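Local atomic coordinates of uncharacterized protein (Pyrobaculum aerophilum, PDB entry 2ZYZ), a protein that is the structural subunit of a splicing endonuclease and probably binds nucleic acid. Residues K30-S34 with R35-I39. Sequence-based numbering, arbitrary orientation.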
ATOM      1  N   LYS C  30       3.223  23.766  16.571  1.00 22.60           N
ATOM      2  CA  LYS C  30       1.988  24.468  16.766  1.00 24.52           C
ATOM      3  C   LYS C  30       0.870  23.541  17.142  1.00 24.10           C
ATOM      4  O   LYS C  30       0.101  23.859  17.993  1.00 23.84           O
ATOM      5  CB  LYS C  30       1.553  25.233  15.531  1.00 24.44           C
ATOM      6  CG  LYS C  30       2.396  26.347  15.123  1.00 29.25           C
ATOM      7  CD  LYS C  30       1.673  27.235  14.181  1.00 32.38           C
ATOM      8  CE  LYS C  30       2.412  28.490  13.898  1.00 36.12           C
ATOM      9  NZ  LYS C  30       2.157  29.478  14.924  1.00 37.64           N
ATOM     10  N   ASP C  31       0.790  22.403  16.470  1.00 23.34           N
ATOM     11  CA  ASP C  31      -0.232  21.412  16.753  1.00 23.76           C
ATOM     12  C   ASP C  31      -0.102  20.799  18.121  1.00 23.46           C
ATOM     13  O   ASP C  31      -1.046  20.684  18.793  1.00 24.55           O
ATOM     14  CB  ASP C  31      -0.309  20.324  15.671  1.00 23.30           C
ATOM     15  CG  ASP C  31      -1.519  19.427  15.821  1.00 25.51           C
ATOM     16  OD1 ASP C  31      -2.609  19.860  15.525  1.00 28.97           O
ATOM     17  OD2 ASP C  31      -1.384  18.301  16.205  1.00 23.53           O
ATOM     18  N   LEU C  32       1.095  20.417  18.515  1.00 23.37           N
ATOM     19  CA  LEU C  32       1.293  19.846  19.824  1.00 23.20           C
ATOM     20  C   LEU C  32       0.976  20.848  20.938  1.00 24.61           C
ATOM     21  O   LEU C  32       0.421  20.496  21.943  1.00 24.63           O
ATOM     22  CB  LEU C  32       2.707  19.322  19.969  1.00 22.97           C
ATOM     23  CG  LEU C  32       3.054  18.077  19.182  1.00 20.51           C
ATOM     24  CD1 LEU C  32       4.517  17.810  19.236  1.00 19.44           C
ATOM     25  CD2 LEU C  32       2.294  16.893  19.626  1.00 19.73           C
ATOM     26  N   LYS C  33       1.398  22.079  20.746  1.00 26.21           N
ATOM     27  CA  LYS C  33       1.070  23.129  21.680  1.00 28.63           C
ATOM     28  C   LYS C  33      -0.426  23.279  21.857  1.00 29.52           C
ATOM     29  O   LYS C  33      -0.898  23.251  22.938  1.00 30.48           O
ATOM     30  CB  LYS C  33       1.791  24.434  21.370  1.00 28.06           C
ATOM     31  CG  LYS C  33       3.196  24.414  21.863  1.00 31.24           C
ATOM     32  CD  LYS C  33       4.034  25.640  21.483  1.00 34.05           C
ATOM     33  CE  LYS C  33       5.466  25.263  21.143  1.00 37.44           C
ATOM     34  NZ  LYS C  33       6.074  26.184  20.173  1.00 38.38           N
ATOM     35  N   SER C  34      -1.160  23.381  20.770  1.00 30.93           N
ATOM     36  CA  SER C  34      -2.603  23.283  20.827  1.00 31.75           C
ATOM     37  C   SER C  34      -3.184  22.107  21.570  1.00 32.10           C
ATOM     38  O   SER C  34      -4.248  22.208  22.129  1.00 32.65           O
ATOM     39  CB  SER C  34      -3.224  23.407  19.444  1.00 32.03           C
ATOM     40  OG  SER C  34      -3.092  22.216  18.720  1.00 34.16           O
ATOM     41  N   ARG C  35      -2.474  21.001  21.633  1.00 31.61           N
ATOM     42  CA  ARG C  35      -3.006  19.816  22.260  1.00 31.51           C
ATOM     43  C   ARG C  35      -2.525  19.743  23.719  1.00 31.83           C
ATOM     44  O   ARG C  35      -2.705  18.772  24.380  1.00 32.03           O
ATOM     45  CB  ARG C  35      -2.614  18.546  21.469  1.00 31.80           C
ATOM     46  CG  ARG C  35      -3.331  18.335  20.149  1.00 30.73           C
ATOM     47  CD  ARG C  35      -2.640  17.339  19.311  1.00 31.04           C
ATOM     48  NE  ARG C  35      -3.230  17.074  18.015  1.00 32.52           N
ATOM     49  CZ  ARG C  35      -4.116  16.117  17.781  1.00 35.14           C
ATOM     50  NH1 ARG C  35      -4.550  15.384  18.766  1.00 38.23           N
ATOM     51  NH2 ARG C  35      -4.598  15.902  16.576  1.00 34.99           N
ATOM     52  N   GLY C  36      -1.892  20.805  24.179  1.00 32.06           N
ATOM     53  CA  GLY C  36      -1.406  20.885  25.544  1.00 32.29           C
ATOM     54  C   GLY C  36      -0.108  20.177  25.853  1.00 32.00           C
ATOM     55  O   GLY C  36       0.164  19.801  26.963  1.00 32.23           O
ATOM     56  N   PHE C  37       0.712  19.958  24.839  1.00 30.75           N
ATOM     57  CA  PHE C  37       2.075  19.534  25.071  1.00 30.20           C
ATOM     58  C   PHE C  37       3.016  20.686  25.373  1.00 30.04           C
ATOM     59  O   PHE C  37       2.844  21.749  24.893  1.00 30.44           O
ATOM     60  CB  PHE C  37       2.631  18.752  23.884  1.00 29.12           C
ATOM     61  CG  PHE C  37       2.079  17.396  23.745  1.00 27.84           C
ATOM     62  CD1 PHE C  37       0.832  17.218  23.320  1.00 27.89           C
ATOM     63  CD2 PHE C  37       2.836  16.295  24.024  1.00 25.93           C
ATOM     64  CE1 PHE C  37       0.342  15.976  23.185  1.00 27.35           C
ATOM     65  CE2 PHE C  37       2.358  15.061  23.899  1.00 26.75           C
ATOM     66  CZ  PHE C  37       1.097  14.900  23.482  1.00 28.65           C
ATOM     67  N   LYS C  38       4.044  20.411  26.150  1.00 30.19           N
ATOM     68  CA  LYS C  38       5.191  21.262  26.088  1.00 30.00           C
ATOM     69  C   LYS C  38       6.424  20.679  25.538  1.00 29.77           C
ATOM     70  O   LYS C  38       6.730  19.550  25.757  1.00 29.86           O
ATOM     71  CB  LYS C  38       5.471  22.010  27.367  1.00 30.05           C
ATOM     72  CG  LYS C  38       5.884  23.495  27.060  1.00 31.01           C
ATOM     73  CD  LYS C  38       6.672  23.702  25.708  1.00 33.48           C
ATOM     74  CE  LYS C  38       6.164  24.779  24.836  1.00 33.88           C
ATOM     75  NZ  LYS C  38       4.761  25.086  25.142  1.00 34.96           N
ATOM     76  N   ILE C  39       7.157  21.494  24.812  1.00 29.56           N
ATOM     77  CA  ILE C  39       8.351  21.012  24.203  1.00 29.10           C
ATOM     78  C   ILE C  39       9.476  21.052  25.195  1.00 29.48           C
ATOM     79  O   ILE C  39       9.716  22.090  25.777  1.00 30.01           O
ATOM     80  CB  ILE C  39       8.744  21.797  22.964  1.00 28.78           C
ATOM     81  CG1 ILE C  39       7.556  22.045  22.064  1.00 28.50           C
ATOM     82  CG2 ILE C  39       9.829  21.084  22.222  1.00 29.12           C
ATOM     83  CD1 ILE C  39       6.796  20.861  21.723  1.00 28.09           C
TER
HETATM   84  O   HOH W   1      -3.158  17.172  14.111  1.00 34.95           O
HETATM   85  O   HOH W   2       0.712  23.750  25.148  1.00 45.51           O
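Phe37 N donates to Leu32 O at 3.0 Å, and Gly36 N donates to Lys33 O at 2.9 Å. These two bonds make a Schellman motif that ends the helix. Gly36 is its C-prime residue, with positive phi. Leu32 O is gripped twice: Phe37 N and Arg35 N reach it from opposite faces of its carbonyl plane. The first bond is the straighter, at 160°. Ser34 OG turns back along the helix and donates to Asp31 O at 2.6 Å. A water donates to both Lys33 O and Phe37 O, bridging them.

One turn apart, Asp31 and Arg35 form a salt bridge, with OD2 2.9 Å from NE. NE meets OD2 on its syn side, but lies 34° out of the carboxylate plane. With CG anti to the backbone N (chi1 -170°), the Asp31 carboxylate stands out beside the helix, and the extended Arg35 chain runs back to it. A second water accepts from Arg35 NH2 and gives a weak bond to Asp31 OD2. That oxygen also bonds Tyr99 OH, and Arg35 NH1 bonds the backbone of another protein chain.

The apolar contact lies between Leu32 and Phe37. Leu32 CD2 sits over one face of the ring, 4.1 Å from its centroid, in a CH-pi contact. The CB atoms also touch. Lys38 NZ and CE lie against the Lys33 chain, with NZ 3.7 Å from Lys33 CG, and Lys33 CE lies 3.9 Å from Ile39 CG1.

The turn carries the chain from helix 23-34 into strand 38-44, an outermost strand of the sheet within this chain. Lys38 makes backbone hydrogen bonds with Glu51 of strand 47-51. Leu32 packs on Phe48 of that strand and on Tyr99 of strand 97-104. Leu32 and Phe37 also meet apolar side chains of another protein chain.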